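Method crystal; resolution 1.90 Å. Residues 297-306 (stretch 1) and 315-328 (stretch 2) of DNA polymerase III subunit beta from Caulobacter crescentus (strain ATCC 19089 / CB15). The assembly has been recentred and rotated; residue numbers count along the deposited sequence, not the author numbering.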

# COMPACT_ATOMS: atom_id res chain seq x y z
N ALA A 297 -4.39 35.10 3.21
CA ALA A 297 -4.56 36.54 3.25
C ALA A 297 -6.07 36.80 3.18
O ALA A 297 -6.72 36.59 2.15
CB ALA A 297 -3.81 37.19 2.09
N VAL A 298 -6.63 37.16 4.32
CA VAL A 298 -8.06 37.29 4.53
C VAL A 298 -8.42 38.77 4.40
O VAL A 298 -7.76 39.65 4.97
CB VAL A 298 -8.47 36.75 5.95
CG1 VAL A 298 -9.94 36.78 6.17
CG2 VAL A 298 -7.98 35.31 6.13
N GLU A 299 -9.46 39.02 3.61
CA GLU A 299 -10.04 40.33 3.45
C GLU A 299 -11.53 40.18 3.22
O GLU A 299 -11.99 39.08 2.93
CB GLU A 299 -9.36 41.06 2.25
CG GLU A 299 -9.61 40.38 0.91
CD GLU A 299 -8.87 41.04 -0.27
OE1 GLU A 299 -9.23 42.18 -0.60
OE2 GLU A 299 -7.96 40.40 -0.84
N PRO A 300 -12.31 41.30 3.25
CA PRO A 300 -13.71 41.14 2.93
C PRO A 300 -13.93 40.41 1.63
O PRO A 300 -13.28 40.70 0.60
CB PRO A 300 -14.22 42.60 2.86
CG PRO A 300 -13.39 43.29 3.91
CD PRO A 300 -12.02 42.63 3.84
N GLY A 301 -14.81 39.43 1.65
CA GLY A 301 -15.10 38.63 0.47
C GLY A 301 -14.14 37.53 0.01
O GLY A 301 -14.49 36.78 -0.91
N ARG A 302 -12.94 37.41 0.59
CA ARG A 302 -11.91 36.61 -0.07
C ARG A 302 -10.79 36.14 0.84
O ARG A 302 -10.34 36.86 1.74
CB ARG A 302 -11.35 37.45 -1.26
CG ARG A 302 -10.13 36.94 -1.94
CD ARG A 302 -9.69 37.83 -3.10
NE ARG A 302 -10.70 37.92 -4.13
CZ ARG A 302 -10.62 38.73 -5.19
NH1 ARG A 302 -9.56 39.50 -5.36
NH2 ARG A 302 -11.61 38.73 -6.09
N ILE A 303 -10.32 34.93 0.56
CA ILE A 303 -9.05 34.47 1.08
C ILE A 303 -8.15 34.22 -0.10
O ILE A 303 -8.54 33.48 -1.02
CB ILE A 303 -9.18 33.18 1.90
CG1 ILE A 303 -10.07 33.42 3.10
CG2 ILE A 303 -7.79 32.70 2.36
CD1 ILE A 303 -10.27 32.22 3.96
N THR A 304 -6.97 34.83 -0.08
CA THR A 304 -5.94 34.50 -1.08
C THR A 304 -4.97 33.53 -0.40
O THR A 304 -4.38 33.86 0.63
CB THR A 304 -5.27 35.79 -1.56
OG1 THR A 304 -6.27 36.56 -2.22
CG2 THR A 304 -4.16 35.52 -2.58
N LEU A 305 -4.84 32.34 -0.95
CA LEU A 305 -3.95 31.32 -0.44
C LEU A 305 -2.62 31.38 -1.14
O LEU A 305 -2.58 31.38 -2.38
CB LEU A 305 -4.56 29.92 -0.64
CG LEU A 305 -5.89 29.65 0.07
CD1 LEU A 305 -6.51 28.37 -0.54
CD2 LEU A 305 -5.65 29.56 1.58
N THR A 306 -1.52 31.36 -0.38
CA THR A 306 -0.16 31.24 -0.97
C THR A 306 0.65 30.12 -0.31
O THR A 306 0.69 30.03 0.92
CB THR A 306 0.59 32.57 -0.88
OG1 THR A 306 -0.17 33.57 -1.52
CG2 THR A 306 1.94 32.47 -1.53
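Stretch 2 315-328: AVEEVEVDYDGEPF

Stretch 2 is already an extended strand at Ala-315 and runs antiparallel to strand 302-306, their axes 4.6 Å apart at closest approach and their N-to-C directions 165° apart. The register pairs Thr-306 with Val-316, Leu-305 with Glu-317, Thr-304 with Glu-318, Ile-303 with Val-319 and Arg-302 with Glu-320. Hydrogen bonds fall on alternate pairs: Leu-305 N to Glu-317 O (2.7 Å) and Glu-317 N to Leu-305 O (2.9 Å), then Ile-303 N to Val-319 O (2.9 Å) and Val-319 N to Ile-303 O (2.8 Å). Val-321 N extends the ladder to Gly-301 O (3.0 Å).

Stretch 1 folds back on itself through a type II turn from Glu-299 to Arg-302, with Gly-301 at a positive phi of 78° that favours glycine. Stretch 2 follows it round: Gly-301 N donates to Tyr-323 O (3.0 Å), and Phe-328 closes a second antiparallel pair with Val-298, Val-298 N to Phe-328 O at 2.8 Å and Phe-328 N to Val-298 O at 2.9 Å.

The buried face carries Val-298, Ile-303, Leu-305, Val-319 and Phe-328. Val-298, with chi1 t, touches two aromatic rings: its CB sits over the face of the Phe-328 ring, 3.9 Å from the centroid, while its CG1 makes an off-centre CH-pi contact 4.1 Å from the Tyr-323 centroid. The p rotamer of Phe-328 brings the end of its side chain nearer to stretch 1. Tyr-323 is t, and its OH donates to Glu-326 O (2.6 Å), tying down the loop; a CB on Gly-325 would clash with that hydroxyl, at 2.5 Å from Tyr-323 OH. Ile-303 and Leu-305 are both m,t; Ile-303 CG1 meets Val-321 CG1 at 3.9 Å and Leu-305 CD1 lies 4.2 Å from Val-319 CG2. Glu-317 starts on this face, but its extended t,t chain leads away, and both its carboxylate oxygens are hydrogen-bonded elsewhere in the structure.

The other face is more polar. Arg-302 extends t,t before turning at chi3 (m), which leaves its guanidinium within reach of two acidic side chains. Glu-318 OE1 lies over one face, 3.6 Å from Arg-302 NH1, a long salt bridge of charge alone. Glu-320, folded m,m, brings OE2 to the guanidinium edge, 3.4 Å from Arg-302 NE, in a salt bridge with weak hydrogen bonding. Thr-304 is m, and a water joins its OG1 (2.7 Å from the water O) to Glu-318 OE2 (2.6 Å from the same O). Thr-304 CG2 meanwhile packs 3.7 Å from Val-316 CG1.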

# COMPACT_ATOMS: atom_id res chain seq x y z
N ALA A 315 2.72 29.01 -5.40
CA ALA A 315 1.33 28.74 -5.81
C ALA A 315 0.37 29.65 -5.10
O ALA A 315 0.40 29.73 -3.84
CB ALA A 315 0.97 27.31 -5.50
N VAL A 316 -0.49 30.33 -5.86
CA VAL A 316 -1.54 31.19 -5.33
C VAL A 316 -2.92 30.82 -5.84
O VAL A 316 -3.08 30.58 -7.06
CB VAL A 316 -1.26 32.63 -5.73
CG1 VAL A 316 -2.24 33.62 -5.13
CG2 VAL A 316 0.14 32.98 -5.30
N GLU A 317 -3.92 30.86 -4.95
CA GLU A 317 -5.32 30.74 -5.35
C GLU A 317 -6.24 31.62 -4.54
O GLU A 317 -6.09 31.67 -3.30
CB GLU A 317 -5.80 29.27 -5.32
CG GLU A 317 -7.24 29.08 -5.74
CD GLU A 317 -7.56 27.67 -6.16
OE1 GLU A 317 -6.65 26.83 -6.28
OE2 GLU A 317 -8.76 27.40 -6.40
N GLU A 318 -7.16 32.32 -5.22
CA GLU A 318 -8.19 33.12 -4.52
C GLU A 318 -9.46 32.30 -4.36
O GLU A 318 -9.88 31.58 -5.28
CB GLU A 318 -8.52 34.39 -5.26
CG GLU A 318 -7.30 35.23 -5.57
CD GLU A 318 -7.58 36.43 -6.46
OE1 GLU A 318 -8.65 36.48 -7.10
OE2 GLU A 318 -6.70 37.31 -6.51
N VAL A 319 -10.04 32.37 -3.17
CA VAL A 319 -11.31 31.69 -2.84
C VAL A 319 -12.26 32.74 -2.26
O VAL A 319 -11.90 33.47 -1.34
CB VAL A 319 -11.11 30.57 -1.82
CG1 VAL A 319 -12.47 29.92 -1.53
CG2 VAL A 319 -10.12 29.52 -2.35
N GLU A 320 -13.44 32.84 -2.85
CA GLU A 320 -14.49 33.73 -2.32
C GLU A 320 -15.02 33.16 -0.98
O GLU A 320 -15.21 31.96 -0.83
CB GLU A 320 -15.63 33.94 -3.35
CG GLU A 320 -15.07 34.37 -4.73
CD GLU A 320 -14.22 35.64 -4.61
OE1 GLU A 320 -14.68 36.58 -3.89
OE2 GLU A 320 -13.07 35.72 -5.17
N VAL A 321 -15.15 34.01 0.01
CA VAL A 321 -15.65 33.60 1.33
C VAL A 321 -16.60 34.68 1.83
O VAL A 321 -16.64 35.77 1.29
CB VAL A 321 -14.54 33.33 2.38
CG1 VAL A 321 -13.55 32.29 1.86
CG2 VAL A 321 -13.86 34.64 2.79
N ASP A 322 -17.37 34.31 2.86
CA ASP A 322 -18.26 35.22 3.54
C ASP A 322 -17.57 35.82 4.77
O ASP A 322 -17.49 35.17 5.87
CB ASP A 322 -19.51 34.44 3.97
CG ASP A 322 -20.67 35.33 4.37
OD1 ASP A 322 -20.59 36.54 4.28
OD2 ASP A 322 -21.75 34.78 4.66
N TYR A 323 -17.11 37.07 4.62
CA TYR A 323 -16.40 37.82 5.66
C TYR A 323 -16.46 39.32 5.41
O TYR A 323 -16.24 39.74 4.28
CB TYR A 323 -14.94 37.35 5.71
CG TYR A 323 -14.08 38.04 6.72
CD1 TYR A 323 -14.30 37.86 8.06
CD2 TYR A 323 -13.03 38.90 6.33
CE1 TYR A 323 -13.52 38.49 9.02
CE2 TYR A 323 -12.26 39.56 7.29
CZ TYR A 323 -12.48 39.33 8.64
OH TYR A 323 -11.71 39.95 9.63
N ASP A 324 -16.65 40.14 6.44
CA ASP A 324 -16.58 41.59 6.25
C ASP A 324 -15.86 42.33 7.35
O ASP A 324 -16.16 43.52 7.64
CB ASP A 324 -18.00 42.18 6.08
CG ASP A 324 -18.01 43.56 5.35
OD1 ASP A 324 -17.08 43.88 4.57
OD2 ASP A 324 -18.96 44.33 5.54
N GLY A 325 -14.89 41.69 7.95
CA GLY A 325 -14.08 42.34 8.97
C GLY A 325 -12.79 42.95 8.45
O GLY A 325 -12.61 43.16 7.23
N GLU A 326 -11.88 43.18 9.39
CA GLU A 326 -10.60 43.75 9.11
C GLU A 326 -9.77 42.71 8.32
O GLU A 326 -9.90 41.54 8.57
CB GLU A 326 -9.90 44.06 10.45
CG GLU A 326 -8.61 44.80 10.31
CD GLU A 326 -7.88 45.02 11.63
OE1 GLU A 326 -8.49 44.80 12.70
OE2 GLU A 326 -6.69 45.46 11.53
N PRO A 327 -8.94 43.16 7.37
CA PRO A 327 -8.04 42.24 6.69
C PRO A 327 -6.92 41.77 7.60
O PRO A 327 -6.52 42.51 8.49
CB PRO A 327 -7.49 43.05 5.51
CG PRO A 327 -7.82 44.46 5.78
CD PRO A 327 -8.92 44.52 6.80
N PHE A 328 -6.44 40.56 7.41
CA PHE A 328 -5.30 40.08 8.15
C PHE A 328 -4.68 38.93 7.37
O PHE A 328 -5.33 38.42 6.45
CB PHE A 328 -5.69 39.63 9.56
CG PHE A 328 -6.65 38.52 9.59
CD1 PHE A 328 -7.99 38.75 9.49
CD2 PHE A 328 -6.20 37.22 9.76
CE1 PHE A 328 -8.92 37.73 9.57
CE2 PHE A 328 -7.12 36.16 9.85
CZ PHE A 328 -8.45 36.40 9.71
O HOH W 1 -5.58 38.10 -4.28